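Local coordinates for thiamine pyrophosphokinase (Candida albicans, PDB 2G9Z), which catalyses the transfer of a pyrophosphate group from ATP to thiamine, making the cofactor thiamine pyrophosphate, at residues A[27-32]-A[295-300]; A[166-171]-A[198-203]; A[211-216]-A[239-244]. All coordinates share one frame; numbering follows the deposited sequence.

Interaction 1: residues A[27-32]-A[295-300]; sequences QPDSLI and GLKYDM. With VNP (3-[(4-amino-2-methylpyrimidin-5-yl)methyl]-5-(2-{[hydroxy(phosphonoamino)phosphoryl]oxy}ethyl)-4-methyl-1,3-thiazol-3-I um), chain N.
Gln27 and Lys297 exchange two hydrogen bonds through the backbone of Gln27. Gln27 N donates to Lys297 O at 2.8 Å, nearly straight at 176°, and Gln27 O accepts from Lys297 NZ at 2.9 Å, the ammonium lying in the carbonyl plane. The same NZ forms a salt bridge with Asp29 OD1 at 2.6 Å, approaching from above the carboxylate plane. A bend at chi2 (67°) turns CD of Lys297 back, and the rest of the chain runs extended to bring NZ between Gln27 O and Asp29.

The second grip is the side chain of Gln27, whose NE2 donates to Asp299 OD2 at 2.7 Å. Here the amide and carboxylate planes stand 88° apart; the bond lies close to the amide plane and uses the anti lone pair of OD2. The syn lone pair of Asp299 OD2 takes Gly295 N at 2.9 Å. Asp299 OD1 receives Leu296 N at 2.7 Å and a hydrogen bond from Ser293. The carboxylate thus pins the turn ahead of strand 298-301, which pairs antiparallel with strand 23-26, and joins it to the chain leaving that strand.

Tyr298, the residue before Asp299, lays one ring face against the bound thiamine pyrophosphate analogue (VNP), with CD2 3.5 Å from the bridging carbon C7A. The ligand is hydrogen-bonded to Arg316 and Ser312 of this chain and to Arg216 and Asp155 of the second subunit, so the pocket spans the dimer interface. With OD2 of buried Asp299 shared by two N-H donors and OD1 also bonded, the cost of burying the carboxylate charge is probably offset.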
loop_
_atom_site.group_PDB
_atom_site.type_symbol
_atom_site.label_atom_id
_atom_site.label_comp_id
_atom_site.label_asym_id
_atom_site.label_seq_id
_atom_site.Cartn_x
_atom_site.Cartn_y
_atom_site.Cartn_z
ATOM N N GLN A 27 -24.195 12.738 1.585
ATOM C CA GLN A 27 -25.433 11.975 1.652
ATOM C C GLN A 27 -25.766 11.579 3.076
ATOM O O GLN A 27 -24.955 11.753 3.982
ATOM C CB GLN A 27 -25.292 10.704 0.812
ATOM C CG GLN A 27 -24.919 10.963 -0.623
ATOM C CD GLN A 27 -26.102 11.416 -1.447
ATOM O OE1 GLN A 27 -27.015 12.065 -0.939
ATOM N NE2 GLN A 27 -26.087 11.086 -2.728
ATOM N N PRO A 28 -26.990 11.080 3.302
ATOM C CA PRO A 28 -27.346 10.663 4.658
ATOM C C PRO A 28 -26.611 9.345 4.883
ATOM O O PRO A 28 -26.116 8.743 3.927
ATOM C CB PRO A 28 -28.867 10.495 4.584
ATOM C CG PRO A 28 -29.114 10.188 3.161
ATOM C CD PRO A 28 -28.181 11.121 2.442
ATOM N N ASP A 29 -26.530 8.903 6.130
ATOM C CA ASP A 29 -25.827 7.667 6.446
ATOM C C ASP A 29 -26.417 6.424 5.807
ATOM O O ASP A 29 -25.740 5.407 5.670
ATOM C CB ASP A 29 -25.763 7.463 7.957
ATOM C CG ASP A 29 -24.856 8.457 8.631
ATOM O OD1 ASP A 29 -23.905 8.925 7.969
ATOM O OD2 ASP A 29 -25.086 8.756 9.821
ATOM N N SER A 30 -27.685 6.494 5.427
ATOM C CA SER A 30 -28.317 5.349 4.807
ATOM C C SER A 30 -29.106 5.767 3.585
ATOM O O SER A 30 -29.781 6.789 3.590
ATOM C CB SER A 30 -29.217 4.633 5.814
ATOM O OG SER A 30 -28.438 4.024 6.832
ATOM N N LEU A 31 -28.991 4.971 2.533
ATOM C CA LEU A 31 -29.679 5.226 1.282
ATOM C C LEU A 31 -29.987 3.898 0.635
ATOM O O LEU A 31 -29.391 2.875 0.976
ATOM C CB LEU A 31 -28.785 6.015 0.319
ATOM C CG LEU A 31 -28.461 7.484 0.572
ATOM C CD1 LEU A 31 -27.411 7.938 -0.436
ATOM C CD2 LEU A 31 -29.728 8.322 0.440
ATOM N N ILE A 32 -30.935 3.914 -0.290
ATOM C CA ILE A 32 -31.260 2.717 -1.039
ATOM C C ILE A 32 -30.997 3.099 -2.484
ATOM O O ILE A 32 -31.565 4.064 -2.997
ATOM C CB ILE A 32 -32.735 2.278 -0.864
ATOM C CG1 ILE A 32 -32.864 1.334 0.338
ATOM C CG2 ILE A 32 -33.202 1.521 -2.105
ATOM C CD1 ILE A 32 -32.363 1.903 1.630
ATOM N N GLY A 295 -24.592 6.437 -3.699
ATOM C CA GLY A 295 -24.626 5.520 -2.575
ATOM C C GLY A 295 -23.475 5.662 -1.594
ATOM O O GLY A 295 -23.462 5.010 -0.557
ATOM N N LEU A 296 -22.492 6.494 -1.916
ATOM C CA LEU A 296 -21.382 6.708 -0.994
ATOM C C LEU A 296 -21.726 7.922 -0.131
ATOM O O LEU A 296 -22.501 8.782 -0.554
ATOM C CB LEU A 296 -20.080 6.954 -1.761
ATOM C CG LEU A 296 -19.670 5.803 -2.685
ATOM C CD1 LEU A 296 -18.320 6.116 -3.325
ATOM C CD2 LEU A 296 -19.599 4.499 -1.889
ATOM N N LYS A 297 -21.164 7.978 1.074
ATOM C CA LYS A 297 -21.410 9.085 1.995
ATOM C C LYS A 297 -21.041 10.407 1.327
ATOM O O LYS A 297 -21.750 11.403 1.458
ATOM C CB LYS A 297 -20.592 8.891 3.274
ATOM C CG LYS A 297 -20.781 9.976 4.338
ATOM C CD LYS A 297 -22.174 9.962 4.937
ATOM C CE LYS A 297 -22.324 11.059 5.992
ATOM N NZ LYS A 297 -23.711 11.100 6.540
ATOM N N TYR A 298 -19.926 10.407 0.609
ATOM C CA TYR A 298 -19.483 11.591 -0.111
ATOM C C TYR A 298 -19.521 11.198 -1.585
ATOM O O TYR A 298 -18.512 10.799 -2.169
ATOM C CB TYR A 298 -18.070 11.974 0.336
ATOM C CG TYR A 298 -17.996 12.204 1.827
ATOM C CD1 TYR A 298 -18.291 13.451 2.381
ATOM C CD2 TYR A 298 -17.703 11.155 2.694
ATOM C CE1 TYR A 298 -18.295 13.640 3.763
ATOM C CE2 TYR A 298 -17.710 11.333 4.071
ATOM C CZ TYR A 298 -18.007 12.572 4.600
ATOM O OH TYR A 298 -18.028 12.727 5.968
ATOM N N ASP A 299 -20.718 11.273 -2.165
ATOM C CA ASP A 299 -20.913 10.913 -3.559
ATOM C C ASP A 299 -20.262 11.926 -4.470
ATOM O O ASP A 299 -20.293 13.131 -4.213
ATOM C CB ASP A 299 -22.407 10.791 -3.903
ATOM C CG ASP A 299 -22.945 9.385 -3.674
ATOM O OD1 ASP A 299 -22.162 8.416 -3.837
ATOM O OD2 ASP A 299 -24.150 9.245 -3.350
ATOM N N MET A 300 -19.682 11.425 -5.549
ATOM C CA MET A 300 -18.996 12.271 -6.510
ATOM C C MET A 300 -19.762 12.353 -7.822
ATOM O O MET A 300 -20.446 11.412 -8.223
ATOM C CB MET A 300 -17.589 11.710 -6.762
ATOM C CG MET A 300 -16.668 11.755 -5.541
ATOM S SD MET A 300 -15.399 10.437 -5.515
ATOM C CE MET A 300 -16.376 9.069 -4.932
HETATM O O2G VNP N . -12.351 8.948 9.725
HETATM P PG VNP N . -11.098 7.988 9.428
HETATM O O3G VNP N . -11.450 6.959 8.422
HETATM O O1G VNP N . -10.703 7.329 10.843
HETATM N N3B VNP N . -9.851 8.909 8.943
HETATM P PB VNP N . -9.802 10.379 9.632
HETATM O O2B VNP N . -8.507 11.012 9.293
HETATM O O1B VNP N . -10.136 10.223 11.064
HETATM O O1 VNP N . -10.999 11.190 8.921
HETATM C C7 VNP N . -11.068 11.452 7.514
HETATM C C12 VNP N . -11.860 12.751 7.359
HETATM C C11 VNP N . -12.206 13.190 5.932
HETATM C C10 VNP N . -13.353 12.442 5.248
HETATM C CM4 VNP N . -14.528 11.842 6.024
HETATM S S1 VNP N . -10.915 13.044 4.652
HETATM C C9 VNP N . -12.089 12.772 3.383
HETATM N N5 VNP N . -13.231 12.339 3.921
HETATM C C7A VNP N . -14.283 11.691 3.121
HETATM C C5A VNP N . -14.309 12.139 1.657
HETATM C C6A VNP N . -14.094 11.148 0.706
HETATM N N1A VNP N . -14.185 11.411 -0.584
HETATM C C2A VNP N . -14.486 12.643 -1.017
HETATM C CM2 VNP N . -14.621 12.905 -2.518
HETATM N N3A VNP N . -14.693 13.634 -0.139
HETATM C C4A VNP N . -14.611 13.412 1.182
HETATM N N4A VNP N . -14.829 14.422 2.020
#

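Interaction 2: residues A[166-171]-A[198-203]; sequences HYQLNH and DVVVDI
In Gln168, chi1 sets CG anti to the carbonyl carbon and a single bend at chi2 (-57°) turns CD away from an extended course, carrying the amide to Val200. The carboxamide then faces the backbone of Val200 with both its oxygen and its nitrogen. Val200 N donates to Gln168 OE1 at 2.6 Å, almost straight at hydrogen (178°), although the donor is tilted 32° from the carbonyl plane. In return Gln168 NE2 reaches Val200 O at 3.4 Å, a weak, bent bond. The amide thus bonds to both backbone groups of one residue, firmly through OE1 and weakly through NE2.

Val200 is the centre of an inverse gamma turn, and the amide grips the N-H and C=O of that residue. Methyl groups line the approach: Val200 CG2 lies 3.4 Å from Gln168 OE1, and Val199 CG1 is 3.9 Å from Gln168 CD. The contact ties the C-terminal part of helix 155-170, with its wider pi-type turn at 166-170, to the loop between helix 185-195 and strand 205-210 within the catalytic domain. Trp190 of helix 185-195 also packs on Gln168.

One residue earlier, Tyr167 meets Ile203 through apolar atoms alone. Ile203 extends fully, with CG1 anti to the backbone N, and its terminal CD1 comes within 3.8 Å of Tyr167 CD1 while also touching CB and CG of the tyrosine. The two side chains cross at about a right angle. Beyond them, the Tyr167 hydroxyl is hydrogen-bonded to Glu85, and His63 meets its ring edge-to-face while also packing on Ile203.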
loop_
_atom_site.group_PDB
_atom_site.type_symbol
_atom_site.label_atom_id
_atom_site.label_comp_id
_atom_site.label_asym_id
_atom_site.label_seq_id
_atom_site.Cartn_x
_atom_site.Cartn_y
_atom_site.Cartn_z
ATOM N N HIS A 166 -3.566 -23.991 -14.773
ATOM C CA HIS A 166 -4.344 -25.081 -14.189
ATOM C C HIS A 166 -5.697 -25.247 -14.877
ATOM O O HIS A 166 -6.083 -26.353 -15.235
ATOM C CB HIS A 166 -4.594 -24.839 -12.700
ATOM C CG HIS A 166 -5.667 -25.713 -12.123
ATOM N ND1 HIS A 166 -5.424 -26.987 -11.660
ATOM C CD2 HIS A 166 -6.998 -25.506 -11.974
ATOM C CE1 HIS A 166 -6.557 -27.527 -11.249
ATOM N NE2 HIS A 166 -7.528 -26.650 -11.429
ATOM N N TYR A 167 -6.417 -24.142 -15.044
ATOM C CA TYR A 167 -7.735 -24.180 -15.672
ATOM C C TYR A 167 -7.680 -24.452 -17.167
ATOM O O TYR A 167 -8.712 -24.612 -17.819
ATOM C CB TYR A 167 -8.485 -22.878 -15.386
ATOM C CG TYR A 167 -9.047 -22.843 -13.983
ATOM C CD1 TYR A 167 -10.161 -23.614 -13.644
ATOM C CD2 TYR A 167 -8.430 -22.101 -12.977
ATOM C CE1 TYR A 167 -10.643 -23.653 -12.340
ATOM C CE2 TYR A 167 -8.905 -22.133 -11.661
ATOM C CZ TYR A 167 -10.011 -22.916 -11.352
ATOM O OH TYR A 167 -10.474 -22.989 -10.059
ATOM N N GLN A 168 -6.472 -24.518 -17.707
ATOM C CA GLN A 168 -6.312 -24.797 -19.124
ATOM C C GLN A 168 -5.862 -26.233 -19.352
ATOM O O GLN A 168 -6.388 -26.929 -20.222
ATOM C CB GLN A 168 -5.285 -23.852 -19.752
ATOM C CG GLN A 168 -5.716 -22.400 -19.831
ATOM C CD GLN A 168 -7.017 -22.220 -20.587
ATOM O OE1 GLN A 168 -7.180 -22.734 -21.696
ATOM N NE2 GLN A 168 -7.948 -21.481 -19.993
ATOM N N LEU A 169 -4.903 -26.676 -18.544
ATOM C CA LEU A 169 -4.322 -28.006 -18.695
ATOM C C LEU A 169 -4.639 -29.088 -17.664
ATOM O O LEU A 169 -4.652 -30.272 -18.001
ATOM C CB LEU A 169 -2.800 -27.867 -18.793
ATOM C CG LEU A 169 -2.167 -27.358 -20.094
ATOM C CD1 LEU A 169 -3.027 -26.295 -20.745
ATOM C CD2 LEU A 169 -0.781 -26.820 -19.782
ATOM N N ASN A 170 -4.895 -28.710 -16.419
ATOM C CA ASN A 170 -5.136 -29.723 -15.400
ATOM C C ASN A 170 -6.210 -30.768 -15.688
ATOM O O ASN A 170 -5.983 -31.956 -15.461
ATOM C CB ASN A 170 -5.418 -29.080 -14.045
ATOM C CG ASN A 170 -5.471 -30.102 -12.931
ATOM O OD1 ASN A 170 -6.545 -30.564 -12.543
ATOM N ND2 ASN A 170 -4.303 -30.483 -12.426
ATOM N N HIS A 171 -7.370 -30.346 -16.178
ATOM C CA HIS A 171 -8.435 -31.302 -16.460
ATOM C C HIS A 171 -7.955 -32.349 -17.461
ATOM O O HIS A 171 -8.534 -33.429 -17.572
ATOM C CB HIS A 171 -9.682 -30.582 -16.988
ATOM C CG HIS A 171 -9.534 -30.046 -18.376
ATOM N ND1 HIS A 171 -8.468 -29.266 -18.766
ATOM C CD2 HIS A 171 -10.336 -30.155 -19.462
ATOM C CE1 HIS A 171 -8.618 -28.917 -20.031
ATOM N NE2 HIS A 171 -9.744 -29.443 -20.477
ATOM N N ASP A 198 -4.259 -22.474 -27.895
ATOM C CA ASP A 198 -4.855 -23.563 -27.124
ATOM C C ASP A 198 -5.430 -23.052 -25.807
ATOM O O ASP A 198 -5.574 -23.813 -24.849
ATOM C CB ASP A 198 -3.806 -24.639 -26.826
ATOM C CG ASP A 198 -3.562 -25.562 -28.003
ATOM O OD1 ASP A 198 -4.489 -26.316 -28.369
ATOM O OD2 ASP A 198 -2.445 -25.537 -28.560
ATOM N N VAL A 199 -5.764 -21.766 -25.763
ATOM C CA VAL A 199 -6.304 -21.167 -24.549
ATOM C C VAL A 199 -7.813 -20.946 -24.583
ATOM O O VAL A 199 -8.342 -20.333 -25.508
ATOM C CB VAL A 199 -5.627 -19.811 -24.250
ATOM C CG1 VAL A 199 -6.208 -19.211 -22.979
ATOM C CG2 VAL A 199 -4.124 -19.998 -24.108
ATOM N N VAL A 200 -8.493 -21.456 -23.559
ATOM C CA VAL A 200 -9.937 -21.310 -23.427
ATOM C C VAL A 200 -10.188 -19.918 -22.858
ATOM O O VAL A 200 -10.285 -19.738 -21.644
ATOM C CB VAL A 200 -10.519 -22.367 -22.461
ATOM C CG1 VAL A 200 -12.026 -22.195 -22.336
ATOM C CG2 VAL A 200 -10.182 -23.760 -22.961
ATOM N N VAL A 201 -10.287 -18.938 -23.749
ATOM C CA VAL A 201 -10.493 -17.546 -23.370
ATOM C C VAL A 201 -11.784 -17.246 -22.603
ATOM O O VAL A 201 -11.910 -16.178 -22.000
ATOM C CB VAL A 201 -10.433 -16.633 -24.624
ATOM C CG1 VAL A 201 -11.571 -16.975 -25.574
ATOM C CG2 VAL A 201 -10.491 -15.168 -24.216
ATOM N N ASP A 202 -12.738 -18.173 -22.604
ATOM C CA ASP A 202 -13.997 -17.925 -21.907
ATOM C C ASP A 202 -14.239 -18.744 -20.640
ATOM O O ASP A 202 -14.944 -19.754 -20.661
ATOM C CB ASP A 202 -15.175 -18.113 -22.869
ATOM C CG ASP A 202 -15.309 -19.539 -23.357
ATOM O OD1 ASP A 202 -14.339 -20.066 -23.940
ATOM O OD2 ASP A 202 -16.391 -20.131 -23.160
ATOM N N ILE A 203 -13.655 -18.296 -19.534
ATOM C CA ILE A 203 -13.835 -18.965 -18.252
ATOM C C ILE A 203 -13.771 -17.939 -17.123
ATOM O O ILE A 203 -12.777 -17.231 -16.962
ATOM C CB ILE A 203 -12.771 -20.066 -18.025
ATOM C CG1 ILE A 203 -13.018 -20.745 -16.674
ATOM C CG2 ILE A 203 -11.371 -19.473 -18.103
ATOM C CD1 ILE A 203 -12.102 -21.913 -16.394
#

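Interaction 3: residues A[211-216]-A[239-244]; sequences NAIGGR and VFFITT. With VNP (3-[(4-amino-2-methylpyrimidin-5-yl)methyl]-5-(2-{[hydroxy(phosphonoamino)phosphoryl]oxy}ethyl)-4-methyl-1,3-thiazol-3-I um), chain H.
The loop joining strand 205-210 to helix 217-233 packs here against the end of strand 237-242, within a beta-alpha-beta crossover between parallel neighbours. Ile213 and Phe241 cross at about a right angle: Ile213 CG1, anti to the carbonyl carbon (chi1 -55°), approaches Phe241 CB to 4.1 Å, and Ile213 CD1 lies over one face of the Phe241 ring. Ala212 CB reaches Phe241 CE1 at 3.7 Å, and the CG2 methyl of Thr243 comes 3.5 Å from Ile213 CB.

No direct hydrogen bond crosses the contact. Instead, a water accepts from Asn211 N at 2.8 Å and donates to Ile242 O at 2.7 Å, bridging the two backbones. At the loop's far end, Arg216 NH1 donates to O3G of the bound analogue at 2.7 Å; NH2 adds a weak bond to the same oxygen, while NE forms a salt bridge with Asp218.

Around this packing, Phe241 lies against Val209 of strand 205-210 and Ser223 of helix 217-233, while Ile213 touches Thr220 of that helix, Ile248 of strand 246-251 and Phe217 of the second subunit.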
loop_
_atom_site.group_PDB
_atom_site.type_symbol
_atom_site.label_atom_id
_atom_site.label_comp_id
_atom_site.label_asym_id
_atom_site.label_seq_id
_atom_site.Cartn_x
_atom_site.Cartn_y
_atom_site.Cartn_z
ATOM N N ASN A 211 -2.719 -11.925 2.122
ATOM C CA ASN A 211 -1.353 -11.486 2.422
ATOM C C ASN A 211 -0.542 -10.812 1.313
ATOM O O ASN A 211 0.692 -10.769 1.385
ATOM C CB ASN A 211 -0.550 -12.676 2.968
ATOM C CG ASN A 211 -1.278 -13.406 4.086
ATOM O OD1 ASN A 211 -1.866 -12.779 4.970
ATOM N ND2 ASN A 211 -1.235 -14.741 4.056
ATOM N N ALA A 212 -1.213 -10.278 0.300
ATOM C CA ALA A 212 -0.519 -9.616 -0.806
ATOM C C ALA A 212 -0.413 -8.112 -0.574
ATOM O O ALA A 212 0.336 -7.413 -1.263
ATOM C CB ALA A 212 -1.252 -9.883 -2.114
ATOM N N ILE A 213 -1.172 -7.625 0.399
ATOM C CA ILE A 213 -1.195 -6.210 0.741
ATOM C C ILE A 213 -0.780 -6.039 2.198
ATOM O O ILE A 213 -0.982 -6.938 3.012
ATOM C CB ILE A 213 -2.627 -5.628 0.575
ATOM C CG1 ILE A 213 -3.147 -5.898 -0.839
ATOM C CG2 ILE A 213 -2.630 -4.136 0.889
ATOM C CD1 ILE A 213 -2.354 -5.213 -1.944
ATOM N N GLY A 214 -0.187 -4.893 2.519
ATOM C CA GLY A 214 0.198 -4.622 3.892
ATOM C C GLY A 214 1.588 -5.019 4.349
ATOM O O GLY A 214 2.009 -4.630 5.438
ATOM N N GLY A 215 2.302 -5.796 3.541
ATOM C CA GLY A 215 3.643 -6.205 3.924
ATOM C C GLY A 215 4.659 -5.265 3.307
ATOM O O GLY A 215 4.478 -4.048 3.332
ATOM N N ARG A 216 5.727 -5.821 2.747
ATOM C CA ARG A 216 6.748 -5.005 2.107
ATOM C C ARG A 216 6.020 -4.185 1.034
ATOM O O ARG A 216 5.277 -4.731 0.214
ATOM C CB ARG A 216 7.811 -5.906 1.486
ATOM C CG ARG A 216 9.209 -5.318 1.476
ATOM C CD ARG A 216 10.178 -6.334 0.904
ATOM N NE ARG A 216 9.903 -6.579 -0.508
ATOM C CZ ARG A 216 10.173 -7.718 -1.134
ATOM N NH1 ARG A 216 10.723 -8.731 -0.474
ATOM N NH2 ARG A 216 9.914 -7.835 -2.426
ATOM N N VAL A 239 -10.331 -10.452 -9.392
ATOM C CA VAL A 239 -9.410 -10.594 -8.280
ATOM C C VAL A 239 -9.843 -9.794 -7.059
ATOM O O VAL A 239 -10.194 -8.619 -7.156
ATOM C CB VAL A 239 -7.985 -10.151 -8.678
ATOM C CG1 VAL A 239 -7.055 -10.226 -7.467
ATOM C CG2 VAL A 239 -7.468 -11.032 -9.797
ATOM N N PHE A 240 -9.829 -10.454 -5.908
ATOM C CA PHE A 240 -10.173 -9.811 -4.649
ATOM C C PHE A 240 -9.022 -9.982 -3.678
ATOM O O PHE A 240 -8.631 -11.109 -3.371
ATOM C CB PHE A 240 -11.411 -10.447 -4.022
ATOM C CG PHE A 240 -12.693 -10.047 -4.671
ATOM C CD1 PHE A 240 -13.133 -8.728 -4.612
ATOM C CD2 PHE A 240 -13.481 -10.993 -5.317
ATOM C CE1 PHE A 240 -14.343 -8.357 -5.185
ATOM C CE2 PHE A 240 -14.694 -10.630 -5.895
ATOM C CZ PHE A 240 -15.123 -9.310 -5.827
ATOM N N PHE A 241 -8.468 -8.871 -3.212
ATOM C CA PHE A 241 -7.402 -8.935 -2.228
ATOM C C PHE A 241 -8.108 -8.804 -0.891
ATOM O O PHE A 241 -8.796 -7.807 -0.639
ATOM C CB PHE A 241 -6.421 -7.768 -2.384
ATOM C CG PHE A 241 -5.526 -7.875 -3.574
ATOM C CD1 PHE A 241 -4.498 -8.812 -3.609
ATOM C CD2 PHE A 241 -5.693 -7.023 -4.655
ATOM C CE1 PHE A 241 -3.648 -8.894 -4.714
ATOM C CE2 PHE A 241 -4.849 -7.097 -5.763
ATOM C CZ PHE A 241 -3.829 -8.032 -5.792
ATOM N N ILE A 242 -7.974 -9.813 -0.042
ATOM C CA ILE A 242 -8.596 -9.752 1.270
ATOM C C ILE A 242 -7.467 -9.554 2.261
ATOM O O ILE A 242 -6.552 -10.374 2.338
ATOM C CB ILE A 242 -9.363 -11.046 1.605
ATOM C CG1 ILE A 242 -10.579 -11.184 0.685
ATOM C CG2 ILE A 242 -9.807 -11.022 3.068
ATOM C CD1 ILE A 242 -11.355 -12.471 0.891
ATOM N N THR A 243 -7.514 -8.449 2.996
ATOM C CA THR A 243 -6.470 -8.156 3.967
ATOM C C THR A 243 -7.040 -8.154 5.366
ATOM O O THR A 243 -8.210 -8.467 5.576
ATOM C CB THR A 243 -5.828 -6.777 3.713
ATOM O OG1 THR A 243 -6.696 -5.746 4.206
ATOM C CG2 THR A 243 -5.604 -6.568 2.223
ATOM N N THR A 244 -6.199 -7.790 6.325
ATOM C CA THR A 244 -6.604 -7.735 7.718
ATOM C C THR A 244 -7.584 -6.584 7.935
ATOM O O THR A 244 -8.463 -6.647 8.792
ATOM C CB THR A 244 -5.382 -7.521 8.629
ATOM O OG1 THR A 244 -4.491 -8.633 8.498
ATOM C CG2 THR A 244 -5.813 -7.388 10.084
HETATM O O2G VNP H . 12.614 -12.547 -3.388
HETATM P PG VNP H . 11.393 -11.816 -2.640
HETATM O O3G VNP H . 11.725 -10.404 -2.344
HETATM O O1G VNP H . 11.125 -12.662 -1.298
HETATM N N3B VNP H . 10.068 -11.953 -3.572
HETATM P PB VNP H . 10.036 -13.298 -4.477
HETATM O O2B VNP H . 8.723 -13.386 -5.152
HETATM O O1B VNP H . 10.440 -14.436 -3.620
HETATM O O1 VNP H . 11.190 -13.064 -5.578
HETATM C C7 VNP H . 11.189 -11.994 -6.529
HETATM C C12 VNP H . 11.964 -12.503 -7.747
HETATM C C11 VNP H . 12.200 -11.504 -8.883
HETATM C C10 VNP H . 13.345 -10.506 -8.690
HETATM C CM4 VNP H . 14.600 -10.833 -7.877
HETATM S S1 VNP H . 10.844 -10.364 -9.319
HETATM C C9 VNP H . 11.949 -9.103 -9.817
HETATM N N5 VNP H . 13.147 -9.319 -9.272
HETATM C C7A VNP H . 14.187 -8.279 -9.214
HETATM C C5A VNP H . 14.094 -7.254 -10.348
HETATM C C6A VNP H . 13.826 -5.944 -9.973
HETATM N N1A VNP H . 13.838 -4.967 -10.862
HETATM C C2A VNP H . 14.105 -5.212 -12.151
HETATM C CM2 VNP H . 14.143 -4.054 -13.150
HETATM N N3A VNP H . 14.358 -6.464 -12.562
HETATM C C4A VNP H . 14.357 -7.486 -11.695
HETATM N N4A VNP H . 14.599 -8.714 -12.144
HETATM O O HOH W 1 -4.510 -11.022 4.058
#

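Interactions 1 and 3 concern two ends of the same kind of site. Interaction 1 holds Tyr298 and Met300 at the pyrimidine end of one bound analogue, whereas interaction 3 supplies Arg216 to the terminal phosphate of another. Because each site combines both subunits, Arg216 of the second subunit binds the analogue that Tyr298 faces; within one chain the two contacts are 27 Å apart between centres. Interaction 2 lies in the catalytic domain, its centre 26 Å from that of interaction 3 and 41 Å from that of interaction 1. Its helix, 155-170, starts at the magnesium ligand Asp155, and 166-171 lies toward the far end of that helix.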